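Local atomic coordinates of acireductone dioxygenase (Bacillus anthracis, PDB entry 4QGL), a protein that probably catalyses the metal-dependent reaction of an acireductone with oxygen in the methionine salvage pathway, the product depending on whether iron or nickel is bound. Residues F99-I113 against P136-F150. Residues are numbered along the deposited sequence; the frame is centred on the assembly and turned at random.
With CD (cadmium ion), chain B.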
ATOM      1  N   PHE A  99      -8.986   6.262   7.806  1.00 33.23           N
ATOM      2  CA  PHE A  99      -8.729   5.104   6.949  1.00 32.19           C
ATOM      3  C   PHE A  99      -8.772   3.809   7.712  1.00 30.70           C
ATOM      4  O   PHE A  99      -8.811   2.729   7.135  1.00 29.16           O
ATOM      5  CB  PHE A  99      -7.479   5.346   6.127  1.00 32.75           C
ATOM      6  CG  PHE A  99      -7.558   6.628   5.363  1.00 34.66           C
ATOM      7  CD1 PHE A  99      -8.557   6.809   4.393  1.00 36.08           C
ATOM      8  CD2 PHE A  99      -6.728   7.691   5.663  1.00 36.00           C
ATOM      9  CE1 PHE A  99      -8.693   8.009   3.696  1.00 36.75           C
ATOM     10  CE2 PHE A  99      -6.857   8.898   4.972  1.00 37.29           C
ATOM     11  CZ  PHE A  99      -7.833   9.051   3.983  1.00 37.55           C
ATOM     12  N   GLN A 100      -8.874   3.957   9.025  1.00 30.78           N
ATOM     13  CA  GLN A 100      -9.213   2.876   9.940  1.00 30.21           C
ATOM     14  C   GLN A 100     -10.658   2.412   9.875  1.00 29.51           C
ATOM     15  O   GLN A 100     -10.945   1.294  10.261  1.00 29.03           O
ATOM     16  CB  GLN A 100      -8.906   3.297  11.363  1.00 31.15           C
ATOM     17  CG  GLN A 100      -7.574   2.775  11.841  1.00 31.36           C
ATOM     18  CD  GLN A 100      -6.993   3.568  13.005  1.00 32.79           C
ATOM     19  OE1 GLN A 100      -5.763   3.634  13.151  1.00 32.99           O
ATOM     20  NE2 GLN A 100      -7.868   4.173  13.853  1.00 33.72           N
ATOM     21  N   LYS A 101     -11.568   3.261   9.419  1.00 29.28           N
ATOM     22  CA  LYS A 101     -12.959   2.830   9.231  1.00 29.08           C
ATOM     23  C   LYS A 101     -13.183   2.203   7.867  1.00 28.28           C
ATOM     24  O   LYS A 101     -12.560   2.612   6.869  1.00 28.39           O
ATOM     25  CB  LYS A 101     -13.895   3.988   9.414  1.00 29.93           C
ATOM     26  CG  LYS A 101     -13.866   4.560  10.820  1.00 30.72           C
ATOM     27  CD  LYS A 101     -14.670   5.850  10.829  1.00 31.84           C
ATOM     28  CE  LYS A 101     -15.029   6.302  12.227  1.00 32.85           C
ATOM     29  NZ  LYS A 101     -16.114   7.317  12.161  1.00 34.00           N
ATOM     30  N   GLU A 102     -14.063   1.210   7.811  1.00 27.62           N
ATOM     31  CA  GLU A 102     -14.317   0.519   6.566  1.00 26.98           C
ATOM     32  C   GLU A 102     -14.946   1.493   5.580  1.00 26.92           C
ATOM     33  O   GLU A 102     -15.955   2.131   5.855  1.00 27.39           O
ATOM     34  CB  GLU A 102     -15.240  -0.659   6.807  1.00 27.32           C
ATOM     35  CG  GLU A 102     -15.533  -1.521   5.589  1.00 27.40           C
ATOM     36  CD  GLU A 102     -16.705  -2.482   5.814  1.00 27.96           C
ATOM     37  OE1 GLU A 102     -17.698  -2.423   5.061  1.00 28.42           O
ATOM     38  OE2 GLU A 102     -16.646  -3.296   6.761  1.00 28.24           O
ATOM     39  N   HIS A 103     -14.318   1.625   4.430  1.00 26.35           N
ATOM     40  CA  HIS A 103     -14.852   2.439   3.339  1.00 26.56           C
ATOM     41  C   HIS A 103     -14.555   1.744   2.058  1.00 26.24           C
ATOM     42  O   HIS A 103     -13.823   0.768   2.053  1.00 25.51           O
ATOM     43  CB  HIS A 103     -14.224   3.831   3.342  1.00 26.62           C
ATOM     44  CG  HIS A 103     -12.738   3.811   3.292  1.00 25.95           C
ATOM     45  ND1 HIS A 103     -11.962   3.459   4.371  1.00 25.57           N
ATOM     46  CD2 HIS A 103     -11.890   4.031   2.274  1.00 25.79           C
ATOM     47  CE1 HIS A 103     -10.692   3.499   4.026  1.00 25.10           C
ATOM     48  NE2 HIS A 103     -10.625   3.864   2.762  1.00 25.32           N
ATOM     49  N   HIS A 104     -15.158   2.224   0.979  1.00 26.96           N
ATOM     50  CA  HIS A 104     -14.648   1.938  -0.366  1.00 27.16           C
ATOM     51  C   HIS A 104     -14.338   3.205  -1.145  1.00 28.06           C
ATOM     52  O   HIS A 104     -14.492   4.309  -0.620  1.00 28.19           O
ATOM     53  CB  HIS A 104     -15.559   0.984  -1.147  1.00 27.37           C
ATOM     54  CG  HIS A 104     -16.889   1.548  -1.521  1.00 28.06           C
ATOM     55  ND1 HIS A 104     -18.052   1.199  -0.864  1.00 28.34           N
ATOM     56  CD2 HIS A 104     -17.258   2.368  -2.528  1.00 28.70           C
ATOM     57  CE1 HIS A 104     -19.074   1.812  -1.429  1.00 29.18           C
ATOM     58  NE2 HIS A 104     -18.618   2.534  -2.436  1.00 29.43           N
ATOM     59  N   HIS A 105     -13.825   3.028  -2.367  1.00 29.00           N
ATOM     60  CA  HIS A 105     -13.647   4.130  -3.332  1.00 30.21           C
ATOM     61  C   HIS A 105     -14.190   3.738  -4.718  1.00 31.70           C
ATOM     62  O   HIS A 105     -14.230   2.552  -5.049  1.00 31.77           O
ATOM     63  CB  HIS A 105     -12.159   4.504  -3.480  1.00 29.75           C
ATOM     64  CG  HIS A 105     -11.416   4.621  -2.187  1.00 29.04           C
ATOM     65  ND1 HIS A 105     -11.523   5.721  -1.362  1.00 29.27           N
ATOM     66  CD2 HIS A 105     -10.529   3.785  -1.590  1.00 28.33           C
ATOM     67  CE1 HIS A 105     -10.747   5.550  -0.302  1.00 28.71           C
ATOM     68  NE2 HIS A 105     -10.160   4.367  -0.398  1.00 28.12           N
ATOM     69  N   THR A 106     -14.560   4.734  -5.538  1.00 33.62           N
ATOM     70  CA  THR A 106     -14.962   4.502  -6.941  1.00 35.07           C
ATOM     71  C   THR A 106     -13.822   4.350  -7.948  1.00 35.49           C
ATOM     72  O   THR A 106     -14.076   4.052  -9.111  1.00 36.57           O
ATOM     73  CB  THR A 106     -15.825   5.632  -7.475  1.00 36.29           C
ATOM     74  OG1 THR A 106     -15.171   6.871  -7.190  1.00 36.54           O
ATOM     75  CG2 THR A 106     -17.214   5.572  -6.827  1.00 36.80           C
ATOM     76  N   ASP A 107     -12.591   4.591  -7.513  1.00 35.25           N
ATOM     77  CA  ASP A 107     -11.392   4.194  -8.258  1.00 35.28           C
ATOM     78  C   ASP A 107     -10.526   3.252  -7.388  1.00 34.00           C
ATOM     79  O   ASP A 107     -10.729   3.118  -6.164  1.00 33.66           O
ATOM     80  CB  ASP A 107     -10.575   5.437  -8.718  1.00 36.26           C
ATOM     81  CG  ASP A 107     -11.267   6.254  -9.853  1.00 37.94           C
ATOM     82  OD1 ASP A 107     -12.062   5.657 -10.637  1.00 38.62           O
ATOM     83  OD2 ASP A 107     -11.002   7.497  -9.957  1.00 39.05           O
ATOM     84  N   ASP A 108      -9.592   2.578  -8.050  1.00 33.52           N
ATOM     85  CA  ASP A 108      -8.584   1.722  -7.423  1.00 32.55           C
ATOM     86  C   ASP A 108      -7.741   2.534  -6.453  1.00 31.15           C
ATOM     87  O   ASP A 108      -7.577   3.721  -6.674  1.00 31.61           O
ATOM     88  CB  ASP A 108      -7.646   1.162  -8.506  1.00 33.62           C
ATOM     89  CG  ASP A 108      -8.312   0.086  -9.397  1.00 35.09           C
ATOM     90  OD1 ASP A 108      -9.463  -0.360  -9.109  1.00 36.16           O
ATOM     91  OD2 ASP A 108      -7.654  -0.336 -10.376  1.00 36.04           O
ATOM     92  N   GLU A 109      -7.223   1.905  -5.389  1.00 29.40           N
ATOM     93  CA  GLU A 109      -6.273   2.536  -4.458  1.00 28.12           C
ATOM     94  C   GLU A 109      -4.935   1.808  -4.483  1.00 26.38           C
ATOM     95  O   GLU A 109      -4.800   0.684  -3.978  1.00 25.75           O
ATOM     96  CB  GLU A 109      -6.805   2.536  -3.022  1.00 28.64           C
ATOM     97  CG  GLU A 109      -6.005   3.404  -2.045  1.00 29.10           C
ATOM     98  CD  GLU A 109      -6.368   3.112  -0.622  1.00 29.81           C
ATOM     99  OE1 GLU A 109      -7.523   2.694  -0.413  1.00 31.40           O
ATOM    100  OE2 GLU A 109      -5.534   3.275   0.306  1.00 30.50           O
ATOM    101  N   VAL A 110      -3.936   2.495  -5.017  1.00 25.21           N
ATOM    102  CA  VAL A 110      -2.651   1.907  -5.319  1.00 24.17           C
ATOM    103  C   VAL A 110      -1.598   2.511  -4.425  1.00 23.12           C
ATOM    104  O   VAL A 110      -1.531   3.702  -4.264  1.00 23.24           O
ATOM    105  CB  VAL A 110      -2.312   2.200  -6.768  1.00 24.76           C
ATOM    106  CG1 VAL A 110      -1.067   1.451  -7.214  1.00 24.69           C
ATOM    107  CG2 VAL A 110      -3.508   1.859  -7.646  1.00 25.35           C
ATOM    108  N   ARG A 111      -0.789   1.673  -3.813  1.00 22.17           N
ATOM    109  CA  ARG A 111       0.253   2.140  -2.908  1.00 21.55           C
ATOM    110  C   ARG A 111       1.498   1.302  -3.158  1.00 21.18           C
ATOM    111  O   ARG A 111       1.379   0.105  -3.398  1.00 21.09           O
ATOM    112  CB  ARG A 111      -0.187   1.998  -1.430  1.00 21.14           C
ATOM    113  CG  ARG A 111      -1.344   2.901  -0.992  1.00 21.23           C
ATOM    114  CD  ARG A 111      -0.991   4.394  -1.076  1.00 21.52           C
ATOM    115  NE  ARG A 111      -2.105   5.255  -0.661  1.00 21.77           N
ATOM    116  CZ  ARG A 111      -3.125   5.595  -1.434  1.00 22.10           C
ATOM    117  NH1 ARG A 111      -3.196   5.174  -2.683  1.00 22.27           N
ATOM    118  NH2 ARG A 111      -4.076   6.364  -0.955  1.00 22.42           N
ATOM    119  N   PHE A 112       2.681   1.913  -3.129  1.00 20.98           N
ATOM    120  CA  PHE A 112       3.917   1.138  -3.126  1.00 20.77           C
ATOM    121  C   PHE A 112       4.693   1.456  -1.879  1.00 20.48           C
ATOM    122  O   PHE A 112       4.952   2.613  -1.612  1.00 20.63           O
ATOM    123  CB  PHE A 112       4.754   1.472  -4.337  1.00 21.14           C
ATOM    124  CG  PHE A 112       6.174   0.969  -4.268  1.00 21.19           C
ATOM    125  CD1 PHE A 112       6.463  -0.343  -4.470  1.00 21.20           C
ATOM    126  CD2 PHE A 112       7.219   1.839  -4.041  1.00 21.41           C
ATOM    127  CE1 PHE A 112       7.764  -0.790  -4.430  1.00 21.45           C
ATOM    128  CE2 PHE A 112       8.524   1.404  -3.998  1.00 21.57           C
ATOM    129  CZ  PHE A 112       8.793   0.079  -4.186  1.00 21.58           C
ATOM    130  N   ILE A 113       5.087   0.463  -1.109  1.00 20.14           N
ATOM    131  CA  ILE A 113       5.794   0.788   0.123  1.00 20.00           C
ATOM    132  C   ILE A 113       7.283   0.984  -0.132  1.00 20.27           C
ATOM    133  O   ILE A 113       7.946   0.125  -0.734  1.00 20.41           O
ATOM    134  CB  ILE A 113       5.611  -0.291   1.194  1.00 19.82           C
ATOM    135  CG1 ILE A 113       4.118  -0.589   1.462  1.00 19.61           C
ATOM    136  CG2 ILE A 113       6.335   0.106   2.461  1.00 19.94           C
ATOM    137  CD1 ILE A 113       3.176   0.585   1.314  1.00 19.56           C
ATOM    138  N   PRO A 136       8.526  -3.216   2.550  1.00 20.60           N
ATOM    139  CA  PRO A 136       9.045  -2.371   1.486  1.00 20.64           C
ATOM    140  C   PRO A 136       9.274  -3.149   0.217  1.00 20.85           C
ATOM    141  O   PRO A 136       9.608  -4.309   0.281  1.00 21.16           O
ATOM    142  CB  PRO A 136      10.366  -1.865   2.059  1.00 20.98           C
ATOM    143  CG  PRO A 136      10.105  -1.825   3.553  1.00 20.97           C
ATOM    144  CD  PRO A 136       9.207  -2.990   3.843  1.00 20.83           C
ATOM    145  N   GLY A 137       9.049  -2.526  -0.931  1.00 20.86           N
ATOM    146  CA  GLY A 137       9.214  -3.219  -2.217  1.00 21.21           C
ATOM    147  C   GLY A 137       7.898  -3.765  -2.730  1.00 21.10           C
ATOM    148  O   GLY A 137       7.842  -4.303  -3.846  1.00 21.42           O
ATOM    149  N   ASP A 138       6.847  -3.565  -1.929  1.00 20.76           N
ATOM    150  CA  ASP A 138       5.517  -4.094  -2.196  1.00 20.79           C
ATOM    151  C   ASP A 138       4.629  -3.075  -2.889  1.00 20.78           C
ATOM    152  O   ASP A 138       4.380  -2.032  -2.325  1.00 20.59           O
ATOM    153  CB  ASP A 138       4.848  -4.443  -0.857  1.00 20.54           C
ATOM    154  CG  ASP A 138       5.155  -5.864  -0.383  1.00 20.90           C
ATOM    155  OD1 ASP A 138       5.860  -6.596  -1.104  1.00 21.43           O
ATOM    156  OD2 ASP A 138       4.688  -6.277   0.715  1.00 20.92           O
ATOM    157  N   LEU A 139       4.114  -3.355  -4.090  1.00 21.25           N
ATOM    158  CA  LEU A 139       3.038  -2.537  -4.673  1.00 21.39           C
ATOM    159  C   LEU A 139       1.784  -3.328  -4.687  1.00 21.32           C
ATOM    160  O   LEU A 139       1.799  -4.459  -5.160  1.00 21.64           O
ATOM    161  CB  LEU A 139       3.316  -2.089  -6.095  1.00 22.29           C
ATOM    162  CG  LEU A 139       2.139  -1.258  -6.657  1.00 22.60           C
ATOM    163  CD1 LEU A 139       2.631  -0.066  -7.387  1.00 23.04           C
ATOM    164  CD2 LEU A 139       1.206  -2.056  -7.536  1.00 22.99           C
ATOM    165  N   ILE A 140       0.714  -2.674  -4.212  1.00 21.00           N
ATOM    166  CA  ILE A 140      -0.600  -3.296  -4.114  1.00 21.00           C
ATOM    167  C   ILE A 140      -1.642  -2.411  -4.736  1.00 21.28           C
ATOM    168  O   ILE A 140      -1.563  -1.190  -4.585  1.00 21.16           O
ATOM    169  CB  ILE A 140      -1.024  -3.604  -2.648  1.00 20.53           C
ATOM    170  CG1 ILE A 140      -2.380  -4.286  -2.657  1.00 20.63           C
ATOM    171  CG2 ILE A 140      -1.120  -2.370  -1.760  1.00 20.19           C
ATOM    172  CD1 ILE A 140      -2.829  -4.670  -1.295  1.00 20.36           C
ATOM    173  N   SER A 141      -2.607  -3.000  -5.445  1.00 21.73           N
ATOM    174  CA  SER A 141      -3.755  -2.219  -5.899  1.00 22.15           C
ATOM    175  C   SER A 141      -5.043  -2.821  -5.403  1.00 22.39           C
ATOM    176  O   SER A 141      -5.374  -3.976  -5.675  1.00 22.64           O
ATOM    177  CB  SER A 141      -3.853  -2.026  -7.422  1.00 22.80           C
ATOM    178  OG  SER A 141      -5.098  -1.377  -7.737  1.00 23.13           O
ATOM    179  N   VAL A 142      -5.772  -1.976  -4.700  1.00 22.51           N
ATOM    180  CA  VAL A 142      -6.953  -2.355  -4.071  1.00 22.78           C
ATOM    181  C   VAL A 142      -8.086  -1.895  -4.960  1.00 23.68           C
ATOM    182  O   VAL A 142      -8.290  -0.691  -5.128  1.00 23.98           O
ATOM    183  CB  VAL A 142      -7.033  -1.692  -2.695  1.00 22.41           C
ATOM    184  CG1 VAL A 142      -8.433  -1.845  -2.109  1.00 22.57           C
ATOM    185  CG2 VAL A 142      -5.977  -2.273  -1.758  1.00 21.91           C
ATOM    186  N   PRO A 143      -8.852  -2.854  -5.508  1.00 24.42           N
ATOM    187  CA  PRO A 143      -9.864  -2.599  -6.533  1.00 25.27           C
ATOM    188  C   PRO A 143     -11.032  -1.698  -6.112  1.00 25.59           C
ATOM    189  O   PRO A 143     -11.412  -1.604  -4.939  1.00 25.20           O
ATOM    190  CB  PRO A 143     -10.394  -3.991  -6.901  1.00 25.66           C
ATOM    191  CG  PRO A 143      -9.981  -4.892  -5.803  1.00 25.16           C
ATOM    192  CD  PRO A 143      -8.881  -4.244  -5.012  1.00 24.40           C
ATOM    193  N   GLU A 144     -11.591  -1.056  -7.130  1.00 26.41           N
ATOM    194  CA  GLU A 144     -12.700  -0.184  -6.945  1.00 26.88           C
ATOM    195  C   GLU A 144     -13.828  -1.018  -6.360  1.00 26.89           C
ATOM    196  O   GLU A 144     -13.969  -2.196  -6.677  1.00 27.20           O
ATOM    197  CB  GLU A 144     -13.085   0.503  -8.278  1.00 27.94           C
ATOM    198  CG  GLU A 144     -13.788  -0.368  -9.303  1.00 28.86           C
ATOM    199  CD  GLU A 144     -14.226   0.438 -10.537  1.00 30.09           C
ATOM    200  OE1 GLU A 144     -13.873   1.629 -10.655  1.00 30.30           O
ATOM    201  OE2 GLU A 144     -14.943  -0.107 -11.404  1.00 31.07           O
ATOM    202  N   ASN A 145     -14.588  -0.387  -5.462  1.00 26.71           N
ATOM    203  CA  ASN A 145     -15.780  -0.948  -4.772  1.00 26.66           C
ATOM    204  C   ASN A 145     -15.513  -1.976  -3.678  1.00 25.55           C
ATOM    205  O   ASN A 145     -16.450  -2.409  -3.019  1.00 25.74           O
ATOM    206  CB  ASN A 145     -16.826  -1.469  -5.756  1.00 27.82           C
ATOM    207  CG  ASN A 145     -17.175  -0.444  -6.804  1.00 28.92           C
ATOM    208  OD1 ASN A 145     -17.125   0.772  -6.543  1.00 29.20           O
ATOM    209  ND2 ASN A 145     -17.460  -0.915  -8.032  1.00 29.84           N
ATOM    210  N   ALA A 146     -14.256  -2.327  -3.452  1.00 24.41           N
ATOM    211  CA  ALA A 146     -13.934  -3.274  -2.402  1.00 23.59           C
ATOM    212  C   ALA A 146     -13.879  -2.577  -1.047  1.00 22.90           C
ATOM    213  O   ALA A 146     -13.110  -1.657  -0.836  1.00 22.52           O
ATOM    214  CB  ALA A 146     -12.621  -3.968  -2.682  1.00 23.17           C
ATOM    215  N   ARG A 147     -14.695  -3.062  -0.126  1.00 22.73           N
ATOM    216  CA  ARG A 147     -14.675  -2.572   1.256  1.00 22.33           C
ATOM    217  C   ARG A 147     -13.336  -2.946   1.905  1.00 21.66           C
ATOM    218  O   ARG A 147     -12.884  -4.090   1.794  1.00 21.54           O
ATOM    219  CB  ARG A 147     -15.842  -3.139   2.037  1.00 22.66           C
ATOM    220  CG  ARG A 147     -17.198  -2.916   1.397  1.00 23.37           C
ATOM    221  CD  ARG A 147     -17.690  -1.470   1.505  1.00 23.66           C
ATOM    222  NE  ARG A 147     -18.019  -1.015   2.884  1.00 23.68           N
ATOM    223  CZ  ARG A 147     -18.242   0.258   3.232  1.00 23.93           C
ATOM    224  NH1 ARG A 147     -18.213   1.244   2.331  1.00 24.22           N
ATOM    225  NH2 ARG A 147     -18.483   0.560   4.483  1.00 24.01           N
ATOM    226  N   HIS A 148     -12.686  -1.960   2.523  1.00 21.32           N
ATOM    227  CA  HIS A 148     -11.392  -2.168   3.149  1.00 20.82           C
ATOM    228  C   HIS A 148     -11.112  -1.098   4.211  1.00 20.74           C
ATOM    229  O   HIS A 148     -11.816  -0.109   4.244  1.00 21.09           O
ATOM    230  CB  HIS A 148     -10.288  -2.196   2.079  1.00 20.58           C
ATOM    231  CG  HIS A 148     -10.104  -0.912   1.361  1.00 20.68           C
ATOM    232  ND1 HIS A 148     -10.984  -0.464   0.407  1.00 21.13           N
ATOM    233  CD2 HIS A 148      -9.160   0.047   1.476  1.00 20.51           C
ATOM    234  CE1 HIS A 148     -10.596   0.718  -0.035  1.00 21.25           C
ATOM    235  NE2 HIS A 148      -9.499   1.063   0.611  1.00 20.87           N
ATOM    236  N   TYR A 149     -10.141  -1.307   5.099  1.00 20.44           N
ATOM    237  CA  TYR A 149      -9.577  -0.221   5.894  1.00 20.41           C
ATOM    238  C   TYR A 149      -8.059  -0.379   6.016  1.00 20.07           C
ATOM    239  O   TYR A 149      -7.482  -1.352   5.490  1.00 19.86           O
ATOM    240  CB  TYR A 149     -10.257  -0.090   7.251  1.00 20.73           C
ATOM    241  CG  TYR A 149     -10.323  -1.350   8.033  1.00 20.72           C
ATOM    242  CD1 TYR A 149     -11.373  -2.232   7.844  1.00 20.92           C
ATOM    243  CD2 TYR A 149      -9.351  -1.671   8.964  1.00 20.64           C
ATOM    244  CE1 TYR A 149     -11.459  -3.415   8.567  1.00 21.05           C
ATOM    245  CE2 TYR A 149      -9.405  -2.856   9.668  1.00 20.77           C
ATOM    246  CZ  TYR A 149     -10.464  -3.730   9.469  1.00 20.99           C
ATOM    247  OH  TYR A 149     -10.569  -4.922  10.147  1.00 21.25           O
ATOM    248  N   PHE A 150      -7.399   0.600   6.639  1.00 20.12           N
ATOM    249  CA  PHE A 150      -5.929   0.635   6.701  1.00 19.89           C
ATOM    250  C   PHE A 150      -5.408   0.799   8.126  1.00 20.10           C
ATOM    251  O   PHE A 150      -5.986   1.477   8.953  1.00 20.41           O
ATOM    252  CB  PHE A 150      -5.323   1.748   5.794  1.00 19.87           C
ATOM    253  CG  PHE A 150      -3.784   1.780   5.795  1.00 19.70           C
ATOM    254  CD1 PHE A 150      -3.066   0.897   5.020  1.00 19.45           C
ATOM    255  CD2 PHE A 150      -3.080   2.676   6.574  1.00 19.91           C
ATOM    256  CE1 PHE A 150      -1.674   0.897   5.034  1.00 19.38           C
ATOM    257  CE2 PHE A 150      -1.701   2.680   6.598  1.00 19.85           C
ATOM    258  CZ  PHE A 150      -0.992   1.800   5.821  1.00 19.58           C
TER
HETATM  259 CD    CD B 201      -8.851   3.498   1.251  0.75 19.24          CD
HETATM  260  O   HOH W   1     -12.264   0.458  -2.932  0.50 14.07           O
HETATM  261  O   HOH W   2     -10.340   1.209  -4.002  0.50  5.47           O
HETATM  262  O   HOH W   3      -7.377   3.057   3.027  1.00  7.63           O
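Gly137 receives the end of strand 109-113: its N-H bonds to Ile113 O, while the Phe112 ring brings CE1 against its carbonyl carbon. Strand 138-142 then runs antiparallel to 109-113, their axes 4.6 Å apart at closest approach. Leu139 places CD1 4.0 Å from Val110 CG1, and Ser141 lays CB and OG beside Val110 CG2, on the face that also carries Phe112. The other face bears Glu109, Arg111, Ile140 and Val142. Beyond Val142 the regular ladder ends, and a type II turn from Pro143 to Ala146 is held at its two central residues: Glu144 N donates to Asp108 OD1, and Asn145 N to His105 O. Tyr77 OH hydrogen-bonds to both Ser141 OG and Asp108 OD2.

Arg147, bent at chi2 and chi3, brings its guanidinium edge to two acceptors. NE gives Glu102 OE1 a hydrogen bond of 2.6 Å, part of a salt bridge, on the anti lone pair, the two planes 76° apart, and NH1 reaches His104 ND1 from well out of the imidazole plane. Next, His148 pairs its backbone N and O with those of His103. With CG between its backbone N and carbonyl carbon (chi1 65°), its ring turns to the metal; ND1 donates to Ala146 O at 2.7 Å, fixing the ring's rotation, and Val142 CG1 covers one face. His148 NE2 binds a cadmium ion at 2.6 Å, joined by His103 NE2, His105 NE2, Glu109 OE1 and a water; Glu109 OE2 binds a second cadmium ion. Three histidines and a glutamate, His103 and His105 from the loop, Glu109 and His148 from strands of two different sheets, form the characteristic metal site of the cupin fold, consistent with the iron or nickel centre of acireductone dioxygenases.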